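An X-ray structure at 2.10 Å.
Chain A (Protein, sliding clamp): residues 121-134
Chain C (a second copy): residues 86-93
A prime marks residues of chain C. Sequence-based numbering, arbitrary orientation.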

# COMPACT_ATOMS: atom_id res chain seq x y z
N GLU A 121 12.18 -6.57 -21.29
CA GLU A 121 11.27 -7.53 -20.65
C GLU A 121 12.04 -8.65 -19.97
O GLU A 121 11.71 -9.07 -18.85
CB GLU A 121 10.30 -8.13 -21.66
CG GLU A 121 9.48 -7.10 -22.44
CD GLU A 121 8.28 -7.73 -23.12
OE1 GLU A 121 8.37 -8.92 -23.52
OE2 GLU A 121 7.24 -7.03 -23.26
N ASP A 122 13.07 -9.15 -20.64
CA ASP A 122 13.90 -10.21 -20.09
C ASP A 122 14.50 -9.74 -18.76
O ASP A 122 14.45 -10.46 -17.76
CB ASP A 122 15.00 -10.58 -21.09
CG ASP A 122 14.43 -11.17 -22.37
OD1 ASP A 122 13.23 -11.52 -22.38
OD2 ASP A 122 15.18 -11.31 -23.37
N LEU A 123 15.05 -8.53 -18.73
CA LEU A 123 15.62 -7.98 -17.50
C LEU A 123 14.52 -7.89 -16.45
O LEU A 123 14.69 -8.31 -15.31
CB LEU A 123 16.20 -6.58 -17.74
CG LEU A 123 16.66 -5.85 -16.46
CD1 LEU A 123 17.79 -6.64 -15.80
CD2 LEU A 123 17.12 -4.45 -16.81
N GLN A 124 13.38 -7.34 -16.86
CA GLN A 124 12.24 -7.20 -15.98
C GLN A 124 11.82 -8.55 -15.39
O GLN A 124 11.49 -8.64 -14.21
CB GLN A 124 11.08 -6.57 -16.75
CG GLN A 124 9.88 -6.19 -15.90
CD GLN A 124 8.68 -5.82 -16.74
OE1 GLN A 124 8.16 -6.65 -17.49
NE2 GLN A 124 8.23 -4.56 -16.64
N GLN A 125 11.83 -9.60 -16.22
CA GLN A 125 11.44 -10.93 -15.73
C GLN A 125 12.46 -11.49 -14.75
O GLN A 125 12.08 -12.07 -13.73
CB GLN A 125 11.27 -11.93 -16.88
CG GLN A 125 10.78 -13.30 -16.39
CD GLN A 125 10.67 -14.32 -17.51
OE1 GLN A 125 11.68 -14.79 -18.03
NE2 GLN A 125 9.44 -14.65 -17.89
N LEU A 126 13.74 -11.33 -15.06
CA LEU A 126 14.80 -11.82 -14.19
C LEU A 126 14.67 -11.19 -12.80
O LEU A 126 14.77 -11.87 -11.78
CB LEU A 126 16.17 -11.47 -14.77
CG LEU A 126 17.38 -11.77 -13.86
CD1 LEU A 126 17.49 -13.27 -13.65
CD2 LEU A 126 18.66 -11.21 -14.48
N LEU A 127 14.44 -9.88 -12.76
CA LEU A 127 14.29 -9.17 -11.50
C LEU A 127 12.99 -9.54 -10.78
O LEU A 127 12.97 -9.69 -9.56
CB LEU A 127 14.36 -7.66 -11.75
CG LEU A 127 15.74 -7.06 -12.02
CD1 LEU A 127 16.50 -7.88 -13.04
CD2 LEU A 127 15.58 -5.63 -12.50
N ARG A 128 11.92 -9.71 -11.54
CA ARG A 128 10.62 -10.06 -10.97
C ARG A 128 10.64 -11.45 -10.34
O ARG A 128 10.26 -11.62 -9.19
CB ARG A 128 9.53 -10.04 -12.05
CG ARG A 128 9.23 -8.69 -12.71
CD ARG A 128 8.51 -7.73 -11.80
NE ARG A 128 8.14 -6.50 -12.50
CZ ARG A 128 7.13 -6.39 -13.37
NH1 ARG A 128 6.37 -7.45 -13.65
NH2 ARG A 128 6.89 -5.23 -13.95
N VAL A 129 11.08 -12.45 -11.10
CA VAL A 129 11.09 -13.81 -10.60
C VAL A 129 12.19 -14.11 -9.58
O VAL A 129 12.02 -14.97 -8.71
CB VAL A 129 11.18 -14.82 -11.77
CG1 VAL A 129 12.57 -14.80 -12.37
CG2 VAL A 129 10.82 -16.21 -11.29
N SER A 130 13.32 -13.41 -9.66
CA SER A 130 14.40 -13.64 -8.71
C SER A 130 13.91 -13.50 -7.27
O SER A 130 14.25 -14.31 -6.41
CB SER A 130 15.56 -12.67 -8.96
OG SER A 130 16.38 -13.13 -10.02
N ARG A 131 13.11 -12.47 -7.02
CA ARG A 131 12.57 -12.23 -5.69
C ARG A 131 11.61 -13.33 -5.23
O ARG A 131 11.56 -13.66 -4.05
CB ARG A 131 11.86 -10.87 -5.65
CG ARG A 131 12.78 -9.70 -5.31
CD ARG A 131 12.98 -8.74 -6.48
NE ARG A 131 11.74 -8.10 -6.92
CZ ARG A 131 11.69 -7.07 -7.76
NH1 ARG A 131 12.81 -6.57 -8.27
NH2 ARG A 131 10.52 -6.55 -8.12
N GLY A 132 10.86 -13.89 -6.17
CA GLY A 132 9.90 -14.93 -5.82
C GLY A 132 10.47 -16.32 -5.60
O GLY A 132 9.81 -17.16 -4.98
N LEU A 133 11.67 -16.57 -6.11
CA LEU A 133 12.33 -17.87 -5.96
C LEU A 133 13.58 -17.74 -5.09
O LEU A 133 14.43 -18.63 -5.08
CB LEU A 133 12.74 -18.42 -7.33
CG LEU A 133 11.65 -18.80 -8.33
CD1 LEU A 133 12.29 -19.08 -9.69
CD2 LEU A 133 10.90 -20.02 -7.83
N GLN A 134 13.69 -16.63 -4.38
CA GLN A 134 14.83 -16.35 -3.52
C GLN A 134 16.15 -16.52 -4.25
O GLN A 134 17.09 -17.13 -3.73
CB GLN A 134 14.84 -17.25 -2.28
CG GLN A 134 13.61 -17.16 -1.40
CD GLN A 134 12.53 -18.12 -1.85
OE1 GLN A 134 12.75 -19.33 -1.85
NE2 GLN A 134 11.38 -17.59 -2.23
N THR C 86 10.05 -19.51 -25.23
CA THR C 86 11.14 -19.54 -26.20
C THR C 86 12.47 -19.02 -25.64
O THR C 86 13.54 -19.46 -26.08
CB THR C 86 10.78 -18.71 -27.44
OG1 THR C 86 11.96 -18.44 -28.20
CG2 THR C 86 10.14 -17.39 -27.02
N ARG C 87 12.41 -18.11 -24.67
CA ARG C 87 13.62 -17.52 -24.10
C ARG C 87 14.05 -17.94 -22.70
O ARG C 87 15.24 -18.05 -22.42
CB ARG C 87 13.51 -15.99 -24.14
CG ARG C 87 13.40 -15.41 -25.54
CD ARG C 87 13.42 -13.88 -25.53
NE ARG C 87 13.39 -13.32 -26.88
CZ ARG C 87 12.36 -13.44 -27.72
NH1 ARG C 87 11.26 -14.08 -27.36
NH2 ARG C 87 12.44 -12.91 -28.94
N SER C 88 13.09 -18.17 -21.81
CA SER C 88 13.45 -18.53 -20.44
C SER C 88 12.76 -19.75 -19.85
O SER C 88 11.76 -20.24 -20.38
CB SER C 88 13.20 -17.34 -19.51
OG SER C 88 11.82 -17.05 -19.45
N THR C 89 13.29 -20.21 -18.73
CA THR C 89 12.76 -21.36 -18.03
C THR C 89 12.75 -21.17 -16.51
O THR C 89 13.77 -20.83 -15.90
CB THR C 89 13.58 -22.63 -18.37
OG1 THR C 89 13.65 -22.79 -19.79
CG2 THR C 89 12.93 -23.87 -17.75
N VAL C 90 11.58 -21.37 -15.92
CA VAL C 90 11.38 -21.27 -14.48
C VAL C 90 11.18 -22.70 -13.97
O VAL C 90 10.38 -23.46 -14.53
CB VAL C 90 10.12 -20.43 -14.13
CG1 VAL C 90 9.82 -20.50 -12.65
CG2 VAL C 90 10.33 -18.98 -14.55
N TYR C 91 11.91 -23.08 -12.94
CA TYR C 91 11.76 -24.42 -12.38
C TYR C 91 11.01 -24.31 -11.07
O TYR C 91 11.15 -23.34 -10.34
CB TYR C 91 13.13 -25.08 -12.15
CG TYR C 91 13.94 -25.26 -13.41
CD1 TYR C 91 13.67 -26.32 -14.28
CD2 TYR C 91 14.95 -24.37 -13.75
CE1 TYR C 91 14.39 -26.48 -15.45
CE2 TYR C 91 15.68 -24.52 -14.93
CZ TYR C 91 15.38 -25.58 -15.78
OH TYR C 91 16.08 -25.76 -16.95
N TRP C 92 10.21 -25.32 -10.76
CA TRP C 92 9.45 -25.30 -9.52
C TRP C 92 9.36 -26.71 -8.95
O TRP C 92 9.24 -27.69 -9.69
CB TRP C 92 8.06 -24.71 -9.78
CG TRP C 92 7.31 -24.42 -8.52
CD1 TRP C 92 6.54 -25.29 -7.80
CD2 TRP C 92 7.31 -23.18 -7.79
NE1 TRP C 92 6.07 -24.66 -6.67
CE2 TRP C 92 6.52 -23.37 -6.64
CE3 TRP C 92 7.91 -21.92 -8.00
CZ2 TRP C 92 6.30 -22.36 -5.70
CZ3 TRP C 92 7.69 -20.91 -7.07
CH2 TRP C 92 6.89 -21.14 -5.93
N PRO C 93 9.45 -26.84 -7.63
CA PRO C 93 9.38 -28.18 -7.05
C PRO C 93 8.02 -28.85 -7.06
O PRO C 93 7.00 -28.24 -6.75
CB PRO C 93 9.89 -27.95 -5.63
CG PRO C 93 9.38 -26.58 -5.32
CD PRO C 93 9.70 -25.83 -6.59

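How do the two backbones lie against each other? The chain A stretch is helical from Glu121, continuing a helix that begins earlier in the chain, and its turns are held by bonds such as Gln125 N to Glu121 O (2.7 Å) and Val129 N to Gln125 O (2.8 Å). In chain C, residues Ser88′ to Trp92′ form a strand. Helix and strand run in the same general direction: Asp122 CA is 8.3 Å from Ser88′ CA, Val129 CA 8.4 Å from Val90′ CA, and Leu133 CA 8.7 Å from Trp92′ CA. That spacing keeps the main chains apart and leaves the gap to be filled by side chains. Because residues alternate along a strand, Ser88′ and Val90′ point toward the helix while Thr89′ points away; on the helix, Asp122, Gln125 and Val129 point toward the strand, three or four residues apart as helical turns require.

What polar contact joins the two chains? One hydrogen bond crosses between the stretches, from Ser88′ OG to Gln125 OE1, at a short 2.7 Å. Gln125 reaches it with chi1 and chi2 both t, an extended chain that carries its amide out from the helix, while Ser88′ adopts the p rotamer. The amide of Gln125 is also hydrogen-bonded elsewhere in the structure.

Does charge contribute at the Asp122 end? Opposite charges come near each other there, but Asp122 OD2 lies 4.4 Å from Arg87′ NE, too far for a salt bridge. The closest approach is instead to the aliphatic part of the arginine, with Asp122 OD2 3.8 Å from Arg87′ CD. Any attraction is therefore general electrostatics, without the directed pairing of a salt bridge.

What packs the other end of the contact? Here the surface is apolar. Val90′ touches two residues of chain A: its CG2 is 4.3 Å from Val129 CG2, and its CG1 is 4.1 Å from Leu133 CD1. Leu133, with the largest covered area of any residue in the contact, has its backbone N bonded to Val129 O at 3.1 Å. Its CA-to-CB bond points sideways, yet the m, t rotamer brings the end of the side chain nearer to the strand. There Leu133 CD2 meets Trp92′ CZ3 at 3.4 Å, a tight contact made obliquely to the indole. The two methyls of Leu133 thus reach different neighbours, CD1 approaching Val90′ and CD2 approaching Trp92′.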